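Local coordinates for protein lectin (Lotus tetragonolobus, PDB 2EIG) that probably binds L-fucose-containing sugars as a seed lectin of the legume family, carrying bound calcium and manganese ions, at residues 64-69 with 219-224; 60-65 with 161-166; 47-52 with 200-205. One frame throughout, in Å; residues are numbered along the deposited sequence.

Contact 1: 64-69 with 219-224; sequences TSFSFI and YSWSFT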
loop_
_atom_site.group_PDB
_atom_site.type_symbol
_atom_site.label_atom_id
_atom_site.label_comp_id
_atom_site.label_asym_id
_atom_site.label_seq_id
_atom_site.Cartn_x
_atom_site.Cartn_y
_atom_site.Cartn_z
ATOM N N THR A 64 8.104 16.603 -2.973
ATOM C CA THR A 64 9.101 17.326 -3.684
ATOM C C THR A 64 8.671 17.415 -5.151
ATOM O O THR A 64 8.021 16.483 -5.645
ATOM C CB THR A 64 10.509 16.685 -3.488
ATOM O OG1 THR A 64 11.462 17.601 -3.945
ATOM C CG2 THR A 64 10.742 15.334 -4.229
ATOM N N SER A 65 9.033 18.515 -5.804
ATOM C CA SER A 65 8.830 18.705 -7.251
ATOM C C SER A 65 10.081 19.234 -7.893
ATOM O O SER A 65 10.804 20.056 -7.334
ATOM C CB SER A 65 7.669 19.683 -7.576
ATOM O OG SER A 65 6.449 19.195 -7.061
ATOM N N PHE A 66 10.355 18.758 -9.089
ATOM C CA PHE A 66 11.484 19.292 -9.831
ATOM C C PHE A 66 11.265 19.166 -11.336
ATOM O O PHE A 66 10.696 18.181 -11.801
ATOM C CB PHE A 66 12.826 18.667 -9.404
ATOM C CG PHE A 66 12.836 17.158 -9.387
ATOM C CD1 PHE A 66 13.234 16.445 -10.517
ATOM C CD2 PHE A 66 12.460 16.453 -8.235
ATOM C CE1 PHE A 66 13.278 15.056 -10.510
ATOM C CE2 PHE A 66 12.489 15.074 -8.237
ATOM C CZ PHE A 66 12.885 14.380 -9.345
ATOM N N SER A 67 11.675 20.203 -12.068
ATOM C CA SER A 67 11.638 20.220 -13.516
ATOM C C SER A 67 13.031 19.929 -13.953
ATOM O O SER A 67 13.973 20.494 -13.403
ATOM C CB SER A 67 11.297 21.625 -14.055
ATOM O OG SER A 67 9.903 21.781 -13.926
ATOM N N PHE A 68 13.150 19.115 -14.985
ATOM C CA PHE A 68 14.453 18.734 -15.496
ATOM C C PHE A 68 14.320 18.354 -16.969
ATOM O O PHE A 68 13.233 18.060 -17.457
ATOM C CB PHE A 68 15.059 17.594 -14.672
ATOM C CG PHE A 68 14.382 16.269 -14.892
ATOM C CD1 PHE A 68 14.899 15.357 -15.838
ATOM C CD2 PHE A 68 13.238 15.934 -14.175
ATOM C CE1 PHE A 68 14.258 14.123 -16.076
ATOM C CE2 PHE A 68 12.560 14.659 -14.380
ATOM C CZ PHE A 68 13.100 13.775 -15.346
ATOM N N ILE A 69 15.428 18.393 -17.681
ATOM C CA ILE A 69 15.446 17.850 -19.013
ATOM C C ILE A 69 16.738 17.000 -19.131
ATOM O O ILE A 69 17.798 17.405 -18.651
ATOM C CB ILE A 69 15.423 18.952 -20.091
ATOM C CG1 ILE A 69 14.024 19.618 -20.247
ATOM C CG2 ILE A 69 15.786 18.370 -21.339
ATOM C CD1 ILE A 69 13.837 20.968 -21.256
ATOM N N TYR A 219 16.025 22.340 -13.635
ATOM C CA TYR A 219 15.656 23.720 -13.774
ATOM C C TYR A 219 15.102 24.351 -12.512
ATOM O O TYR A 219 15.171 25.572 -12.342
ATOM C CB TYR A 219 14.630 23.844 -14.872
ATOM C CG TYR A 219 15.137 23.259 -16.160
ATOM C CD1 TYR A 219 14.392 22.344 -16.842
ATOM C CD2 TYR A 219 16.410 23.617 -16.664
ATOM C CE1 TYR A 219 14.856 21.784 -18.024
ATOM C CE2 TYR A 219 16.900 23.061 -17.841
ATOM C CZ TYR A 219 16.112 22.154 -18.513
ATOM O OH TYR A 219 16.559 21.620 -19.682
ATOM N N SER A 220 14.493 23.527 -11.665
ATOM C CA SER A 220 13.749 24.008 -10.508
ATOM C C SER A 220 13.567 22.869 -9.540
ATOM O O SER A 220 13.639 21.692 -9.918
ATOM C CB SER A 220 12.361 24.604 -10.917
ATOM O OG SER A 220 11.384 23.623 -11.257
ATOM N N TRP A 221 13.300 23.204 -8.289
ATOM C CA TRP A 221 13.169 22.151 -7.286
ATOM C C TRP A 221 12.572 22.767 -6.051
ATOM O O TRP A 221 13.076 23.761 -5.550
ATOM C CB TRP A 221 14.548 21.526 -6.991
ATOM C CG TRP A 221 14.555 20.408 -5.951
ATOM C CD1 TRP A 221 13.590 19.461 -5.730
ATOM C CD2 TRP A 221 15.642 20.087 -5.083
ATOM N NE1 TRP A 221 13.985 18.602 -4.722
ATOM C CE2 TRP A 221 15.265 18.942 -4.342
ATOM C CE3 TRP A 221 16.927 20.646 -4.879
ATOM C CZ2 TRP A 221 16.116 18.362 -3.380
ATOM C CZ3 TRP A 221 17.761 20.078 -3.925
ATOM C CH2 TRP A 221 17.343 18.935 -3.186
ATOM N N SER A 222 11.484 22.180 -5.568
ATOM C CA SER A 222 10.854 22.610 -4.342
ATOM C C SER A 222 10.725 21.330 -3.515
ATOM O O SER A 222 10.673 20.213 -4.049
ATOM C CB SER A 222 9.489 23.331 -4.580
ATOM O OG SER A 222 8.565 22.461 -5.258
ATOM N N PHE A 223 10.726 21.507 -2.205
ATOM C CA PHE A 223 10.659 20.391 -1.301
ATOM C C PHE A 223 9.989 20.887 -0.064
ATOM O O PHE A 223 10.337 21.963 0.453
ATOM C CB PHE A 223 12.092 19.998 -0.945
ATOM C CG PHE A 223 12.177 18.847 0.003
ATOM C CD1 PHE A 223 12.301 17.536 -0.485
ATOM C CD2 PHE A 223 12.139 19.067 1.403
ATOM C CE1 PHE A 223 12.395 16.446 0.408
ATOM C CE2 PHE A 223 12.233 17.971 2.290
ATOM C CZ PHE A 223 12.341 16.671 1.771
ATOM N N THR A 224 9.019 20.144 0.422
ATOM C CA THR A 224 8.441 20.473 1.734
ATOM C C THR A 224 8.326 19.210 2.506
ATOM O O THR A 224 7.725 18.248 2.015
ATOM C CB THR A 224 7.005 21.063 1.628
ATOM O OG1 THR A 224 7.044 22.200 0.788
ATOM C CG2 THR A 224 6.474 21.459 3.017
#
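Thr64 OG1 stands anti to its own backbone N (chi1 -167°) and Trp221 CG likewise (chi1 180°), and these two torsions bring a hydroxyl against an indole edge across adjacent antiparallel strands of the legume lectin beta-sandwich. Trp221 NE1 donates to Thr64 OG1 over 2.8 Å in a bent bond, the oxygen lying somewhat out of the indole plane. The hydroxyl in turn donates to Ser222 O, 2.7 Å from Thr64 OG1, and the same carbonyl accepts the amide of Ser65. One acceptor is thus gripped twice, and the relay probably helps to fix the indole's rotation. On this inner face Phe66 directs a ring edge at the five-membered ring of Trp221 in an offset edge-to-face pair, with planes at 83°, and Phe204 of the facing sheet meets both rings. The other face carries serines: Ser65, Ser67, Ser220 and Ser222, the last touching a bound N-acetylglucosamine. Toward the far end Tyr219 and Ser220 both face Ser67, a classic beta bulge in which Tyr219 N reaches Ser67 O at 2.8 Å. The Tyr219 ring lies beside Ile69. Back at the indole, Ser65 O lies in the ring plane, 3.3 Å from Trp221 CD1.

Contact 2: 60-65 with 161-166; sequences ASFITS and ATIIYD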
loop_
_atom_site.group_PDB
_atom_site.type_symbol
_atom_site.label_atom_id
_atom_site.label_comp_id
_atom_site.label_asym_id
_atom_site.label_seq_id
_atom_site.Cartn_x
_atom_site.Cartn_y
_atom_site.Cartn_z
ATOM N N ALA A 60 8.673 11.533 8.822
ATOM C CA ALA A 60 8.323 12.718 8.014
ATOM C C ALA A 60 7.453 12.393 6.794
ATOM O O ALA A 60 7.572 11.307 6.169
ATOM C CB ALA A 60 9.639 13.519 7.565
ATOM N N SER A 61 6.568 13.339 6.446
ATOM C CA SER A 61 5.992 13.335 5.112
ATOM C C SER A 61 6.734 14.351 4.299
ATOM O O SER A 61 7.263 15.344 4.824
ATOM C CB SER A 61 4.490 13.691 5.126
ATOM O OG SER A 61 3.781 12.614 5.683
ATOM N N PHE A 62 6.785 14.137 2.990
ATOM C CA PHE A 62 7.292 15.190 2.151
ATOM C C PHE A 62 6.606 15.204 0.809
ATOM O O PHE A 62 5.959 14.226 0.388
ATOM C CB PHE A 62 8.832 15.179 2.012
ATOM C CG PHE A 62 9.415 13.959 1.288
ATOM C CD1 PHE A 62 9.479 13.912 -0.106
ATOM C CD2 PHE A 62 9.942 12.906 2.019
ATOM C CE1 PHE A 62 10.031 12.803 -0.776
ATOM C CE2 PHE A 62 10.484 11.784 1.372
ATOM C CZ PHE A 62 10.532 11.745 -0.033
ATOM N N ILE A 63 6.753 16.333 0.151
ATOM C CA ILE A 63 6.468 16.406 -1.249
ATOM C C ILE A 63 7.636 17.108 -1.852
ATOM O O ILE A 63 8.132 18.050 -1.308
ATOM C CB ILE A 63 5.125 17.133 -1.584
ATOM C CG1 ILE A 63 4.935 17.183 -3.112
ATOM C CG2 ILE A 63 5.052 18.563 -0.908
ATOM C CD1 ILE A 63 3.538 17.569 -3.576
ATOM N N THR A 64 8.104 16.603 -2.973
ATOM C CA THR A 64 9.101 17.326 -3.684
ATOM C C THR A 64 8.671 17.415 -5.151
ATOM O O THR A 64 8.021 16.483 -5.645
ATOM C CB THR A 64 10.509 16.685 -3.488
ATOM O OG1 THR A 64 11.462 17.601 -3.945
ATOM C CG2 THR A 64 10.742 15.334 -4.229
ATOM N N SER A 65 9.033 18.515 -5.804
ATOM C CA SER A 65 8.830 18.705 -7.251
ATOM C C SER A 65 10.081 19.234 -7.893
ATOM O O SER A 65 10.804 20.056 -7.334
ATOM C CB SER A 65 7.669 19.683 -7.576
ATOM O OG SER A 65 6.449 19.195 -7.061
ATOM N N ALA A 161 8.520 16.315 -12.466
ATOM C CA ALA A 161 8.380 15.206 -11.516
ATOM C C ALA A 161 7.812 15.768 -10.242
ATOM O O ALA A 161 8.231 16.833 -9.813
ATOM C CB ALA A 161 9.754 14.584 -11.228
ATOM N N THR A 162 6.881 15.039 -9.658
ATOM C CA THR A 162 6.402 15.231 -8.306
ATOM C C THR A 162 6.495 13.904 -7.533
ATOM O O THR A 162 6.071 12.833 -7.991
ATOM C CB THR A 162 4.938 15.734 -8.330
ATOM O OG1 THR A 162 4.869 16.910 -9.110
ATOM C CG2 THR A 162 4.382 15.965 -6.928
ATOM N N ILE A 163 7.054 13.982 -6.343
ATOM C CA ILE A 163 7.198 12.811 -5.491
ATOM C C ILE A 163 6.552 13.123 -4.162
ATOM O O ILE A 163 6.794 14.178 -3.545
ATOM C CB ILE A 163 8.685 12.456 -5.319
ATOM C CG1 ILE A 163 9.333 12.104 -6.692
ATOM C CG2 ILE A 163 8.876 11.318 -4.281
ATOM C CD1 ILE A 163 10.852 12.097 -6.637
ATOM N N ILE A 164 5.674 12.251 -3.721
ATOM C CA ILE A 164 5.015 12.521 -2.444
ATOM C C ILE A 164 5.383 11.323 -1.612
ATOM O O ILE A 164 5.273 10.213 -2.093
ATOM C CB ILE A 164 3.468 12.636 -2.539
ATOM C CG1 ILE A 164 3.046 13.894 -3.304
ATOM C CG2 ILE A 164 2.827 12.678 -1.123
ATOM C CD1 ILE A 164 1.522 13.971 -3.595
ATOM N N TYR A 165 5.883 11.562 -0.404
ATOM C CA TYR A 165 5.946 10.521 0.603
ATOM C C TYR A 165 4.903 10.769 1.658
ATOM O O TYR A 165 4.975 11.744 2.395
ATOM C CB TYR A 165 7.342 10.442 1.241
ATOM C CG TYR A 165 7.457 9.227 2.150
ATOM C CD1 TYR A 165 7.576 7.938 1.627
ATOM C CD2 TYR A 165 7.377 9.372 3.525
ATOM C CE1 TYR A 165 7.611 6.845 2.469
ATOM C CE2 TYR A 165 7.446 8.300 4.375
ATOM C CZ TYR A 165 7.562 7.047 3.853
ATOM O OH TYR A 165 7.634 6.020 4.744
ATOM N N ASP A 166 3.970 9.855 1.785
ATOM C CA ASP A 166 2.987 9.956 2.846
ATOM C C ASP A 166 3.388 9.078 4.044
ATOM O O ASP A 166 3.281 7.878 3.962
ATOM C CB ASP A 166 1.603 9.569 2.325
ATOM C CG ASP A 166 0.578 9.482 3.443
ATOM O OD1 ASP A 166 0.705 10.249 4.393
ATOM O OD2 ASP A 166 -0.321 8.636 3.386
#
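Phe62 and Tyr165 form one antiparallel hydrogen-bonded pair in the flat back sheet of the legume lectin sandwich, and Thr64 with Ile163 forms the next. The case illustrates how a regular ladder leaves each face of a sheet with its own chemistry. Phe62 N donates to Tyr165 O at 3.1 Å, in the carbonyl plane and on a lone pair, while Tyr165 N returns a bond to Phe62 O. Two residues on, Thr64 N meets Ile163 O at 2.8 Å, and the reciprocal bond from Ile163 N to Thr64 O is nearly straight.

On the face turned into the sandwich, Phe62 CG sits between the backbone N and the carbonyl carbon (chi1 66°), which swings the ring across to the partner strand. Tyr165 CB then rests over one face of that ring, a CH-pi contact 3.6 Å from the Phe62 centroid. The two rings themselves are near parallel, planes at 22°, but slid so far apart that they barely overlap. Thr64 CG2 lies alongside Ile163 CB at 3.7 Å. The carbonyl of Ala60 points at the tyrosine edge, in the ring plane, with Ala60 O 3.3 Å from Tyr165 CD2; it is buried and has no hydrogen-bond partner.

The opposite face carries Ile63, Ser65, Thr162 and Ile164. Ile63 CD1 packs on Ile164 CG1 at 3.7 Å, and Ser65 OG and Thr162 OG1 share only a weak hydrogen bond. Ile63, Thr162 and Ile164 pack on a second subunit; at the strand end Asp166 hydrogen-bonds Thr185 of that subunit and forms a salt bridge with its Lys147. Strand 61-72 runs between strands 214-226 and 159-166, strand 171-178 continues the sheet beyond, and Phe84 and Leu86 of strand 81-88 close over Phe62 from the facing sheet.

Contact 3: 47-52 with 200-205; sequences TPVPIW and VSVGFS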
loop_
_atom_site.group_PDB
_atom_site.type_symbol
_atom_site.label_atom_id
_atom_site.label_comp_id
_atom_site.label_asym_id
_atom_site.label_seq_id
_atom_site.Cartn_x
_atom_site.Cartn_y
_atom_site.Cartn_z
ATOM N N THR A 47 21.364 21.041 4.172
ATOM C CA THR A 47 21.015 20.880 5.582
ATOM C C THR A 47 20.457 19.514 5.775
ATOM O O THR A 47 19.644 19.068 4.940
ATOM C CB THR A 47 19.953 21.941 6.033
ATOM O OG1 THR A 47 20.291 23.224 5.489
ATOM C CG2 THR A 47 19.832 22.030 7.600
ATOM N N PRO A 48 20.819 18.841 6.889
ATOM C CA PRO A 48 20.247 17.501 7.060
ATOM C C PRO A 48 18.741 17.615 7.065
ATOM O O PRO A 48 18.189 18.632 7.527
ATOM C CB PRO A 48 20.751 17.079 8.447
ATOM C CG PRO A 48 21.992 17.842 8.639
ATOM C CD PRO A 48 21.714 19.182 8.016
ATOM N N VAL A 49 18.063 16.620 6.514
ATOM C CA VAL A 49 16.596 16.590 6.613
ATOM C C VAL A 49 16.214 15.546 7.690
ATOM O O VAL A 49 16.606 14.411 7.589
ATOM C CB VAL A 49 15.892 16.281 5.244
ATOM C CG1 VAL A 49 14.354 16.404 5.382
ATOM C CG2 VAL A 49 16.392 17.247 4.134
ATOM N N PRO A 50 15.447 15.955 8.715
ATOM C CA PRO A 50 15.017 14.982 9.695
ATOM C C PRO A 50 13.812 14.210 9.150
ATOM O O PRO A 50 12.798 14.815 8.768
ATOM C CB PRO A 50 14.674 15.829 10.917
ATOM C CG PRO A 50 14.560 17.242 10.423
ATOM C CD PRO A 50 14.932 17.310 9.004
ATOM N N ILE A 51 13.934 12.895 9.050
ATOM C CA ILE A 51 12.848 12.133 8.426
ATOM C C ILE A 51 12.126 11.223 9.377
ATOM O O ILE A 51 11.153 10.565 9.020
ATOM C CB ILE A 51 13.320 11.302 7.231
ATOM C CG1 ILE A 51 14.589 10.527 7.601
ATOM C CG2 ILE A 51 13.391 12.199 5.968
ATOM C CD1 ILE A 51 14.781 9.310 6.833
ATOM N N TRP A 52 12.653 11.126 10.584
ATOM C CA TRP A 52 11.923 10.508 11.655
ATOM C C TRP A 52 12.480 10.941 12.997
ATOM O O TRP A 52 13.614 11.399 13.098
ATOM C CB TRP A 52 11.867 8.966 11.506
ATOM C CG TRP A 52 13.150 8.234 11.483
ATOM C CD1 TRP A 52 13.821 7.809 10.391
ATOM C CD2 TRP A 52 13.888 7.755 12.621
ATOM N NE1 TRP A 52 14.931 7.113 10.749
ATOM C CE2 TRP A 52 15.001 7.044 12.116
ATOM C CE3 TRP A 52 13.709 7.848 14.025
ATOM C CZ2 TRP A 52 15.965 6.465 12.948
ATOM C CZ3 TRP A 52 14.680 7.263 14.866
ATOM C CH2 TRP A 52 15.797 6.585 14.315
ATOM N N VAL A 200 18.740 12.779 6.833
ATOM C CA VAL A 200 19.176 12.369 5.510
ATOM C C VAL A 200 19.540 13.584 4.667
ATOM O O VAL A 200 19.202 14.711 4.997
ATOM C CB VAL A 200 18.099 11.482 4.794
ATOM C CG1 VAL A 200 17.849 10.182 5.568
ATOM C CG2 VAL A 200 16.779 12.234 4.604
ATOM N N SER A 201 20.266 13.346 3.582
ATOM C CA SER A 201 20.326 14.331 2.547
ATOM C C SER A 201 19.142 14.045 1.675
ATOM O O SER A 201 18.618 12.908 1.622
ATOM C CB SER A 201 21.632 14.220 1.772
ATOM O OG SER A 201 21.749 12.914 1.203
ATOM N N VAL A 202 18.655 15.123 1.068
ATOM C CA VAL A 202 17.785 15.031 -0.112
ATOM C C VAL A 202 18.555 15.710 -1.195
ATOM O O VAL A 202 19.321 16.690 -0.943
ATOM C CB VAL A 202 16.376 15.675 0.097
ATOM C CG1 VAL A 202 15.674 14.914 1.192
ATOM C CG2 VAL A 202 16.487 17.208 0.480
ATOM N N GLY A 203 18.366 15.192 -2.398
ATOM C CA GLY A 203 19.011 15.734 -3.550
ATOM C C GLY A 203 19.069 14.777 -4.713
ATOM O O GLY A 203 18.242 13.880 -4.885
ATOM N N PHE A 204 20.055 15.013 -5.557
ATOM C CA PHE A 204 20.113 14.339 -6.839
ATOM C C PHE A 204 21.463 13.728 -7.034
ATOM O O PHE A 204 22.462 14.243 -6.548
ATOM C CB PHE A 204 19.859 15.331 -7.982
ATOM C CG PHE A 204 18.566 16.055 -7.863
ATOM C CD1 PHE A 204 18.520 17.322 -7.254
ATOM C CD2 PHE A 204 17.374 15.485 -8.364
ATOM C CE1 PHE A 204 17.310 17.998 -7.147
ATOM C CE2 PHE A 204 16.148 16.181 -8.250
ATOM C CZ PHE A 204 16.138 17.447 -7.639
ATOM N N SER A 205 21.469 12.619 -7.761
ATOM C CA SER A 205 22.670 12.010 -8.210
ATOM C C SER A 205 22.489 11.684 -9.676
ATOM O O SER A 205 21.406 11.269 -10.106
ATOM C CB SER A 205 22.935 10.724 -7.411
ATOM O OG SER A 205 24.067 10.101 -7.922
HETATM O O HOH W 1 19.867 17.592 2.440
#
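Val49 and Val200 meet first through their backbones, in a single antiparallel hydrogen-bonded pair. Val49 N donates to Val200 O at 2.7 Å, almost straight and in the carbonyl plane, and Val200 N donates back to Val49 O at 2.8 Å. The side chains of this pair lie on the same face of the sheet; Val49 packs on Val202 of the other strand, Val200 on Ile51, which lies just past the end of the first strand. Val49 CG2 touches Val202 CG2 at 3.7 Å, and these two side chains cross at about a right angle. Val200 is met in the same crosswise manner by Ile51, whose CG1 lies between the backbone N and the carbonyl carbon (chi1 48°), a setting that carries CD1 over the valine. Ile51 CD1 comes within 3.4 Å of Val200 CG1, closer than carbons usually pack, while Ile51 CG2 takes up the other branch, 3.7 Å from Val200 CG2.

The pair belongs to the curved front sheet of the legume lectin sandwich, and the case shows how a strand interrupted by a bulge or short loop keeps its partner through a single pair, with a backbone bond between Val202 and Tyr45 beyond it. At the break before Val49 a water links the two segments: it donates to Thr47 O at 2.9 Å and accepts from Val202 N.

Further out, the backbone of Ile51 is held by hydrogen bonds with Ala60 and Glu198. Trp52, just beyond, bonds through NE1 to Leu196 O, and its ring makes a cation-pi contact with Lys193. Val200 is backed by Leu86 of strand 81-88, and Val202 reaches across the sandwich to Trp221 and Phe223 of strand 214-226.

In the fold
Contacts 1 and 2 share Thr64 and Ser65 and bind strand 61-72 on its two sides within the back sheet, whereas contact 3 joins strands of the front sheet. Contact 3 is buried, as is contact 2, one face of which packs on a second subunit; contact 1 is only partly so, since its serine face reaches the surface and the bound sugar. Chemistry follows place: contact 1 adds a hydroxyl relay and aromatic edges to its ladder, contact 2 is a more regular ladder with aliphatic and ring packing, and contact 3 has one backbone pair, a water and branched aliphatics. The sheets meet where Phe204 packs on Phe66 and Trp221, while Ala60 N to Ile51 O, a probable hydrogen bond, ties contact 2 to contact 3.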